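Local coordinates for protein putative alpha/beta hydrolase (Desulfitobacterium hafniense, PDB 4RPC) that probably acts as a hydrolase of the alpha/beta hydrolase family, with a serine nucleophile likely, although its substrate is not known, at residues K23-G29 with V89-V95; I41-D47 with I252-R257. All coordinates share one frame. Residues are numbered along the deposited sequence.

Interaction 1 of 2, residues K23-G29 with V89-V95; sequences KVLLIHG and VQAIYGV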
ATOM      1  N   LYS A  23      -6.914  -1.642 -16.616  1.00 26.89           N
ATOM      2  CA  LYS A  23      -5.852  -1.031 -15.845  1.00 27.66           C
ATOM      3  C   LYS A  23      -5.889  -1.434 -14.346  1.00 25.43           C
ATOM      4  O   LYS A  23      -6.886  -1.268 -13.664  1.00 24.86           O
ATOM      5  CB  LYS A  23      -5.925   0.471 -15.987  1.00 30.80           C
ATOM      6  CG  LYS A  23      -5.180   0.997 -17.195  1.00 34.88           C
ATOM      7  CD  LYS A  23      -5.942   0.729 -18.465  1.00 35.13           C
ATOM      8  CE  LYS A  23      -5.392   1.606 -19.564  1.00 37.66           C
ATOM      9  NZ  LYS A  23      -5.587   0.951 -20.869  1.00 38.86           N
ATOM     10  N   VAL A  24      -4.751  -1.915 -13.867  1.00 21.92           N
ATOM     11  CA  VAL A  24      -4.555  -2.306 -12.520  1.00 21.80           C
ATOM     12  C   VAL A  24      -3.337  -1.521 -11.959  1.00 20.21           C
ATOM     13  O   VAL A  24      -2.210  -1.633 -12.464  1.00 19.00           O
ATOM     14  CB  VAL A  24      -4.321  -3.823 -12.472  1.00 23.09           C
ATOM     15  CG1 VAL A  24      -3.995  -4.295 -11.064  1.00 24.25           C
ATOM     16  CG2 VAL A  24      -5.566  -4.570 -12.995  1.00 26.20           C
ATOM     17  N   LEU A  25      -3.572  -0.740 -10.924  1.00 19.54           N
ATOM     18  CA  LEU A  25      -2.509   0.069 -10.259  1.00 19.66           C
ATOM     19  C   LEU A  25      -2.013  -0.623  -9.012  1.00 17.85           C
ATOM     20  O   LEU A  25      -2.812  -0.991  -8.179  1.00 17.39           O
ATOM     21  CB  LEU A  25      -3.104   1.416  -9.795  1.00 21.88           C
ATOM     22  CG  LEU A  25      -2.592   2.766 -10.207  1.00 24.60           C
ATOM     23  CD1 LEU A  25      -3.238   3.809  -9.314  1.00 25.71           C
ATOM     24  CD2 LEU A  25      -1.092   2.946 -10.178  1.00 25.53           C
ATOM     25  N   LEU A  26      -0.708  -0.732  -8.849  1.00 17.28           N
ATOM     26  CA  LEU A  26      -0.119  -1.376  -7.722  1.00 18.32           C
ATOM     27  C   LEU A  26       0.775  -0.401  -7.001  1.00 17.78           C
ATOM     28  O   LEU A  26       1.808   0.045  -7.586  1.00 18.38           O
ATOM     29  CB  LEU A  26       0.724  -2.552  -8.183  1.00 19.27           C
ATOM     30  CG  LEU A  26       0.025  -3.570  -9.045  1.00 20.74           C
ATOM     31  CD1 LEU A  26       1.061  -4.539  -9.591  1.00 22.22           C
ATOM     32  CD2 LEU A  26      -0.998  -4.333  -8.249  1.00 21.42           C
ATOM     33  N   ILE A  27       0.392  -0.076  -5.749  1.00 16.79           N
ATOM     34  CA  ILE A  27       1.056   0.988  -4.950  1.00 16.22           C
ATOM     35  C   ILE A  27       1.701   0.411  -3.744  1.00 16.10           C
ATOM     36  O   ILE A  27       1.031  -0.119  -2.861  1.00 15.81           O
ATOM     37  CB  ILE A  27       0.098   2.128  -4.544  1.00 17.53           C
ATOM     38  CG1 ILE A  27      -0.758   2.593  -5.718  1.00 18.29           C
ATOM     39  CG2 ILE A  27       0.882   3.312  -3.984  1.00 18.21           C
ATOM     40  CD1 ILE A  27      -1.804   3.662  -5.376  1.00 19.32           C
ATOM     41  N   HIS A  28       3.028   0.469  -3.725  1.00 17.46           N
ATOM     42  CA  HIS A  28       3.833  -0.068  -2.646  1.00 18.13           C
ATOM     43  C   HIS A  28       3.825   0.795  -1.391  1.00 17.97           C
ATOM     44  O   HIS A  28       3.287   1.900  -1.384  1.00 17.86           O
ATOM     45  CB  HIS A  28       5.264  -0.318  -3.119  1.00 19.79           C
ATOM     46  CG  HIS A  28       6.093   0.925  -3.341  1.00 18.96           C
ATOM     47  ND1 HIS A  28       6.699   1.595  -2.307  1.00 19.36           N
ATOM     48  CD2 HIS A  28       6.527   1.526  -4.473  1.00 20.48           C
ATOM     49  CE1 HIS A  28       7.384   2.624  -2.777  1.00 19.84           C
ATOM     50  NE2 HIS A  28       7.307   2.606  -4.088  1.00 20.88           N
ATOM     51  N   GLY A  29       4.369   0.265  -0.310  1.00 18.03           N
ATOM     52  CA  GLY A  29       4.363   0.987   0.968  1.00 18.38           C
ATOM     53  C   GLY A  29       5.688   1.675   1.295  1.00 18.43           C
ATOM     54  O   GLY A  29       6.678   1.596   0.535  1.00 17.58           O
ATOM     55  N   VAL A  89      -9.420   3.184 -13.740  1.00 31.42           N
ATOM     56  CA  VAL A  89      -8.694   1.995 -13.404  1.00 30.21           C
ATOM     57  C   VAL A  89      -9.616   0.953 -12.811  1.00 28.57           C
ATOM     58  O   VAL A  89     -10.547   1.266 -12.027  1.00 28.22           O
ATOM     59  CB  VAL A  89      -7.475   2.288 -12.482  1.00 29.90           C
ATOM     60  CG1 VAL A  89      -6.677   3.458 -13.038  1.00 31.67           C
ATOM     61  CG2 VAL A  89      -7.886   2.567 -11.083  1.00 29.38           C
ATOM     62  N   GLN A  90      -9.359  -0.296 -13.145  1.00 26.54           N
ATOM     63  CA  GLN A  90     -10.301  -1.330 -12.732  1.00 27.05           C
ATOM     64  C   GLN A  90     -10.038  -1.686 -11.311  1.00 24.86           C
ATOM     65  O   GLN A  90     -10.976  -2.014 -10.585  1.00 24.08           O
ATOM     66  CB  GLN A  90     -10.214  -2.591 -13.589  1.00 31.27           C
ATOM     67  CG  GLN A  90     -10.655  -2.485 -15.039  1.00 31.92           C
ATOM     68  CD  GLN A  90     -12.000  -1.888 -15.199  1.00 35.52           C
ATOM     69  OE1 GLN A  90     -12.970  -2.299 -14.562  1.00 38.54           O
ATOM     70  NE2 GLN A  90     -12.070  -0.864 -16.026  1.00 40.19           N
ATOM     71  N   ALA A  91      -8.754  -1.620 -10.897  1.00 22.57           N
ATOM     72  CA  ALA A  91      -8.368  -1.898  -9.500  1.00 20.25           C
ATOM     73  C   ALA A  91      -7.066  -1.208  -9.087  1.00 19.36           C
ATOM     74  O   ALA A  91      -6.106  -1.208  -9.840  1.00 18.35           O
ATOM     75  CB  ALA A  91      -8.197  -3.395  -9.306  1.00 21.10           C
ATOM     76  N   ILE A  92      -7.037  -0.708  -7.868  1.00 18.16           N
ATOM     77  CA  ILE A  92      -5.828  -0.331  -7.179  1.00 18.35           C
ATOM     78  C   ILE A  92      -5.588  -1.271  -5.991  1.00 19.12           C
ATOM     79  O   ILE A  92      -6.480  -1.445  -5.132  1.00 20.08           O
ATOM     80  CB  ILE A  92      -5.915   1.096  -6.634  1.00 18.17           C
ATOM     81  CG1 ILE A  92      -6.489   2.049  -7.690  1.00 18.85           C
ATOM     82  CG2 ILE A  92      -4.529   1.589  -6.249  1.00 17.98           C
ATOM     83  CD1 ILE A  92      -6.505   3.465  -7.163  1.00 19.52           C
ATOM     84  N   TYR A  93      -4.427  -1.922  -5.983  1.00 17.68           N
ATOM     85  CA  TYR A  93      -3.985  -2.638  -4.835  1.00 18.59           C
ATOM     86  C   TYR A  93      -2.970  -1.729  -4.166  1.00 17.71           C
ATOM     87  O   TYR A  93      -2.101  -1.170  -4.817  1.00 17.50           O
ATOM     88  CB  TYR A  93      -3.390  -3.997  -5.210  1.00 19.86           C
ATOM     89  CG  TYR A  93      -2.685  -4.635  -4.056  1.00 20.83           C
ATOM     90  CD1 TYR A  93      -3.349  -5.446  -3.165  1.00 21.79           C
ATOM     91  CD2 TYR A  93      -1.341  -4.348  -3.809  1.00 21.29           C
ATOM     92  CE1 TYR A  93      -2.695  -6.008  -2.089  1.00 22.07           C
ATOM     93  CE2 TYR A  93      -0.690  -4.906  -2.737  1.00 21.70           C
ATOM     94  CZ  TYR A  93      -1.379  -5.729  -1.871  1.00 22.13           C
ATOM     95  OH  TYR A  93      -0.670  -6.278  -0.823  1.00 23.25           O
ATOM     96  N   GLY A  94      -3.118  -1.510  -2.879  1.00 17.17           N
ATOM     97  CA  GLY A  94      -2.142  -0.746  -2.177  1.00 17.31           C
ATOM     98  C   GLY A  94      -1.816  -1.401  -0.886  1.00 18.28           C
ATOM     99  O   GLY A  94      -2.713  -1.876  -0.166  1.00 18.45           O
ATOM    100  N   VAL A  95      -0.523  -1.475  -0.601  1.00 19.21           N
ATOM    101  CA  VAL A  95      -0.083  -2.086   0.627  1.00 19.82           C
ATOM    102  C   VAL A  95       0.448  -1.003   1.523  1.00 19.53           C
ATOM    103  O   VAL A  95       1.267  -0.183   1.114  1.00 17.39           O
ATOM    104  CB  VAL A  95       0.957  -3.223   0.406  1.00 20.14           C
ATOM    105  CG1 VAL A  95       2.215  -2.702  -0.256  1.00 19.38           C
ATOM    106  CG2 VAL A  95       1.308  -3.887   1.751  1.00 20.34           C
TER
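A ladder of backbone hydrogen bonds joins these two parallel strands. Leu25 N donates to Ala91 O (2.8 Å), Tyr93 N to Leu25 O (2.9 Å), Ile27 N to Tyr93 O (2.9 Å) and Val95 N to Ile27 O (3.1 Å), so Leu25 and Ile27 each bond to the residues before and after their partners, Ile92 and Gly94, as parallel pairing requires. At the start of the ladder Lys23 O takes a short bond from Gln90 N (2.7 Å) and a weak one from Ala91 N (3.4 Å); the helix-like backbone of Gln90 interrupts the strand there. The strand axes run 4.7 Å apart at 13°.

Side chains alternate between the two faces. Leu25, Ile27 and Ile92 share one, where branched apolar groups interlock: Ile27 CD1 lies 3.5 Å from Ile92 CG2, and Leu25 CB 3.8 Å from the same methyl. Val24, Leu26, Ala91 and Tyr93 occupy the other, with Leu26 CD2 3.9 Å from Tyr93 CB; the Tyr93 hydroxyl is hydrogen-bonded to Asp119, which lets a polar group be buried. Gly29 CA comes within 3.3 Å of Val95 O, where a CB would clash, so glycine suits the place. Gly94 opens the GxSxG pattern of a probable nucleophile elbow, and Val95, its second residue, stands just before the likely nucleophile Ser96.

Both are inner strands of the alpha/beta hydrolase sheet. Strand 50-54 flanks 23-27, strand 112-119 flanks 89-95, and helix 97-108 packs on the Leu25, Ile27 and Ile92 face through Met105, Val101 and Ala102.

Interaction 2 of 2, residues I41-D47 with I252-R257; sequences IIRDLKD and ISRLIR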
ATOM      1  N   ILE A  41       3.375 -10.550  -9.038  1.00 28.34           N
ATOM      2  CA  ILE A  41       2.028 -10.142  -9.443  1.00 26.73           C
ATOM      3  C   ILE A  41       2.039  -9.700 -10.892  1.00 26.33           C
ATOM      4  O   ILE A  41       1.168 -10.043 -11.670  1.00 28.48           O
ATOM      5  CB  ILE A  41       1.475  -9.026  -8.529  1.00 25.91           C
ATOM      6  CG1 ILE A  41       1.210  -9.631  -7.143  1.00 26.70           C
ATOM      7  CG2 ILE A  41       0.183  -8.423  -9.091  1.00 25.35           C
ATOM      8  CD1 ILE A  41       0.974  -8.606  -6.048  1.00 25.26           C
ATOM      9  N   ILE A  42       3.026  -8.910 -11.243  1.00 26.07           N
ATOM     10  CA  ILE A  42       3.156  -8.431 -12.598  1.00 26.11           C
ATOM     11  C   ILE A  42       3.284  -9.625 -13.531  1.00 28.90           C
ATOM     12  O   ILE A  42       2.550  -9.706 -14.507  1.00 27.71           O
ATOM     13  CB  ILE A  42       4.366  -7.510 -12.719  1.00 26.60           C
ATOM     14  CG1 ILE A  42       4.114  -6.202 -11.965  1.00 26.45           C
ATOM     15  CG2 ILE A  42       4.709  -7.204 -14.173  1.00 27.28           C
ATOM     16  CD1 ILE A  42       5.394  -5.440 -11.684  1.00 26.54           C
ATOM     17  N   ARG A  43       4.181 -10.561 -13.222  1.00 31.34           N
ATOM     18  CA  ARG A  43       4.315 -11.765 -14.033  1.00 35.03           C
ATOM     19  C   ARG A  43       3.019 -12.522 -14.214  1.00 35.27           C
ATOM     20  O   ARG A  43       2.724 -12.937 -15.331  1.00 33.19           O
ATOM     21  CB  ARG A  43       5.373 -12.721 -13.484  1.00 38.74           C
ATOM     22  CG  ARG A  43       6.787 -12.178 -13.629  1.00 41.75           C
ATOM     23  CD  ARG A  43       7.822 -13.285 -13.489  1.00 45.09           C
ATOM     24  NE  ARG A  43       7.846 -13.768 -12.124  1.00 46.85           N
ATOM     25  CZ  ARG A  43       8.498 -13.174 -11.120  1.00 49.94           C
ATOM     26  NH1 ARG A  43       9.226 -12.064 -11.307  1.00 47.67           N
ATOM     27  NH2 ARG A  43       8.449 -13.722  -9.907  1.00 51.65           N
ATOM     28  N   ASP A  44       2.225 -12.656 -13.144  1.00 35.87           N
ATOM     29  CA  ASP A  44       0.920 -13.352 -13.244  1.00 38.12           C
ATOM     30  C   ASP A  44      -0.149 -12.607 -14.067  1.00 35.67           C
ATOM     31  O   ASP A  44      -0.978 -13.237 -14.693  1.00 35.04           O
ATOM     32  CB  ASP A  44       0.335 -13.654 -11.872  1.00 39.73           C
ATOM     33  CG  ASP A  44       1.185 -14.597 -11.067  1.00 46.51           C
ATOM     34  OD1 ASP A  44       2.019 -15.344 -11.663  1.00 50.41           O
ATOM     35  OD2 ASP A  44       1.025 -14.579  -9.812  1.00 52.33           O
ATOM     36  N   LEU A  45      -0.149 -11.278 -14.037  1.00 32.57           N
ATOM     37  CA  LEU A  45      -1.200 -10.531 -14.708  1.00 30.62           C
ATOM     38  C   LEU A  45      -0.791  -9.911 -16.056  1.00 30.87           C
ATOM     39  O   LEU A  45      -1.648  -9.438 -16.770  1.00 29.08           O
ATOM     40  CB  LEU A  45      -1.723  -9.433 -13.766  1.00 29.06           C
ATOM     41  CG  LEU A  45      -2.203  -9.902 -12.391  1.00 28.40           C
ATOM     42  CD1 LEU A  45      -2.509  -8.705 -11.514  1.00 27.02           C
ATOM     43  CD2 LEU A  45      -3.437 -10.781 -12.521  1.00 30.10           C
ATOM     44  N   LYS A  46       0.490  -9.925 -16.419  1.00 32.73           N
ATOM     45  CA  LYS A  46       0.934  -9.171 -17.598  1.00 34.54           C
ATOM     46  C   LYS A  46       0.358  -9.674 -18.913  1.00 36.01           C
ATOM     47  O   LYS A  46       0.224  -8.901 -19.849  1.00 34.51           O
ATOM     48  CB  LYS A  46       2.452  -9.127 -17.698  1.00 35.94           C
ATOM     49  CG  LYS A  46       3.145 -10.442 -17.984  1.00 39.56           C
ATOM     50  CD  LYS A  46       4.637 -10.212 -17.837  1.00 43.27           C
ATOM     51  CE  LYS A  46       5.470 -11.480 -17.999  1.00 45.79           C
ATOM     52  NZ  LYS A  46       5.587 -11.760 -19.452  1.00 52.88           N
ATOM     53  N   ASP A  47       0.026 -10.965 -18.978  1.00 38.46           N
ATOM     54  CA  ASP A  47      -0.654 -11.530 -20.149  1.00 40.90           C
ATOM     55  C   ASP A  47      -1.905 -10.712 -20.553  1.00 38.88           C
ATOM     56  O   ASP A  47      -2.198 -10.559 -21.719  1.00 37.06           O
ATOM     57  CB  ASP A  47      -1.009 -13.030 -19.920  1.00 44.54           C
ATOM     58  CG  ASP A  47      -2.112 -13.256 -18.831  1.00 48.68           C
ATOM     59  OD1 ASP A  47      -1.998 -12.769 -17.666  1.00 47.43           O
ATOM     60  OD2 ASP A  47      -3.124 -13.949 -19.137  1.00 52.43           O
ATOM     61  N   ILE A 252      -2.445 -12.782  -4.210  1.00 33.37           N
ATOM     62  CA  ILE A 252      -2.940 -11.444  -4.523  1.00 31.48           C
ATOM     63  C   ILE A 252      -3.350 -11.411  -5.991  1.00 30.38           C
ATOM     64  O   ILE A 252      -4.393 -10.885  -6.303  1.00 30.14           O
ATOM     65  CB  ILE A 252      -1.909 -10.284  -4.267  1.00 31.25           C
ATOM     66  CG1 ILE A 252      -1.322 -10.267  -2.837  1.00 33.07           C
ATOM     67  CG2 ILE A 252      -2.556  -8.948  -4.562  1.00 29.04           C
ATOM     68  CD1 ILE A 252      -2.309 -10.107  -1.739  1.00 35.62           C
ATOM     69  N   SER A 253      -2.504 -11.922  -6.886  1.00 31.64           N
ATOM     70  CA  SER A 253      -2.849 -12.068  -8.338  1.00 33.96           C
ATOM     71  C   SER A 253      -4.171 -12.714  -8.600  1.00 33.64           C
ATOM     72  O   SER A 253      -4.945 -12.249  -9.409  1.00 31.50           O
ATOM     73  CB  SER A 253      -1.838 -12.939  -9.054  1.00 36.01           C
ATOM     74  OG  SER A 253      -0.619 -12.301  -8.992  1.00 40.80           O
ATOM     75  N   ARG A 254      -4.384 -13.837  -7.939  1.00 35.03           N
ATOM     76  CA  ARG A 254      -5.612 -14.608  -8.123  1.00 37.24           C
ATOM     77  C   ARG A 254      -6.793 -13.766  -7.678  1.00 34.43           C
ATOM     78  O   ARG A 254      -7.799 -13.672  -8.335  1.00 35.32           O
ATOM     79  CB  ARG A 254      -5.525 -15.876  -7.286  1.00 41.37           C
ATOM     80  CG  ARG A 254      -6.186 -17.079  -7.870  1.00 47.78           C
ATOM     81  CD  ARG A 254      -5.424 -18.342  -7.500  1.00 52.67           C
ATOM     82  NE  ARG A 254      -6.207 -19.217  -6.644  1.00 56.91           N
ATOM     83  CZ  ARG A 254      -7.178 -20.023  -7.063  1.00 58.79           C
ATOM     84  NH1 ARG A 254      -7.537 -20.064  -8.346  1.00 61.04           N
ATOM     85  NH2 ARG A 254      -7.798 -20.789  -6.187  1.00 60.65           N
ATOM     86  N   LEU A 255      -6.655 -13.113  -6.552  1.00 32.38           N
ATOM     87  CA  LEU A 255      -7.739 -12.315  -6.023  1.00 31.69           C
ATOM     88  C   LEU A 255      -8.101 -11.130  -6.942  1.00 29.35           C
ATOM     89  O   LEU A 255      -9.284 -10.832  -7.160  1.00 28.72           O
ATOM     90  CB  LEU A 255      -7.319 -11.805  -4.659  1.00 32.46           C
ATOM     91  CG  LEU A 255      -8.396 -11.164  -3.806  1.00 34.08           C
ATOM     92  CD1 LEU A 255      -9.646 -12.026  -3.775  1.00 35.45           C
ATOM     93  CD2 LEU A 255      -7.840 -10.970  -2.391  1.00 34.63           C
ATOM     94  N   ILE A 256      -7.088 -10.461  -7.485  1.00 26.94           N
ATOM     95  CA  ILE A 256      -7.325  -9.381  -8.432  1.00 26.57           C
ATOM     96  C   ILE A 256      -8.134  -9.872  -9.652  1.00 27.76           C
ATOM     97  O   ILE A 256      -9.102  -9.239 -10.065  1.00 26.91           O
ATOM     98  CB  ILE A 256      -6.011  -8.712  -8.897  1.00 25.35           C
ATOM     99  CG1 ILE A 256      -5.431  -7.867  -7.759  1.00 24.44           C
ATOM    100  CG2 ILE A 256      -6.296  -7.772 -10.048  1.00 25.20           C
ATOM    101  CD1 ILE A 256      -4.013  -7.353  -7.991  1.00 24.31           C
ATOM    102  N   ARG A 257      -7.740 -11.008 -10.201  1.00 30.28           N
ATOM    103  CA  ARG A 257      -8.454 -11.631 -11.340  1.00 32.76           C
ATOM    104  C   ARG A 257      -9.872 -11.945 -10.945  1.00 33.99           C
ATOM    105  O   ARG A 257     -10.776 -11.667 -11.703  1.00 33.97           O
ATOM    106  CB  ARG A 257      -7.801 -12.948 -11.802  1.00 35.48           C
ATOM    107  CG  ARG A 257      -6.476 -12.804 -12.539  1.00 37.17           C
ATOM    108  CD  ARG A 257      -6.012 -14.102 -13.237  1.00 39.96           C
ATOM    109  NE  ARG A 257      -4.896 -13.846 -14.178  1.00 41.96           N
ATOM    110  CZ  ARG A 257      -5.032 -13.594 -15.485  1.00 45.20           C
ATOM    111  NH1 ARG A 257      -6.237 -13.570 -16.060  1.00 46.57           N
ATOM    112  NH2 ARG A 257      -3.955 -13.344 -16.235  1.00 47.00           N
TER
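Apolar side chains fill the crevice between two helices whose axes cross at -44°, 9.5 Å apart at closest approach. Ile41 CD1 reaches Ile252 CB (3.8 Å), Leu45 CD1 meets Ile256 CD1 (4.1 Å), and Leu45 CD2 lies against the aliphatic Arg257 CG (3.7 Å). Small Ser253 permits the tightest approach, its CA 5.4 Å from that of Ile41.

Polar contacts run from the buried Ser253 out to the exposed Asp47. Ser253 OG donates a hydrogen bond to Asp44 OD2 (2.9 Å), while Asp44 OD1 is held by a salt bridge to Arg40. Long enough to span the gap, Arg257 forms a short salt bridge from NH2 to Asp47 OD1 (2.5 Å) and a weak hydrogen bond from NH2 to Asp44 O (3.4 Å), so one guanidinium nitrogen holds both the Asp44 carbonyl and the Asp47 carboxylate.

Beneath the pair lies the central sheet: Ile42 and Leu45 rest on strand 50-54, Ile252 on strand 204-210, and Leu255 on strands 204-210 and 232-236.

How the interactions relate
Interaction 1 lies within the central sheet and interaction 2 between two helices on one of its faces, their centres about 11 Å apart. They touch directly: Tyr93 CE1 packs on Ile252 CG2 (3.8 Å) and Leu26 CD1 on Ile41 CG2 (4.0 Å), while helix 97-108 covers the opposite face. Along the chain the segments alternate, 23-29, 41-47, 89-95, then 252-257, so the C-terminal helix returns to pack beside the early helix 39-45 and over the middle strands. This layering is the three-layer alpha-beta-alpha sandwich of the alpha/beta hydrolase fold. Strand 88-95 runs from this core to the probable nucleophile Ser96, whose likely triad partners are His241 and Glu213.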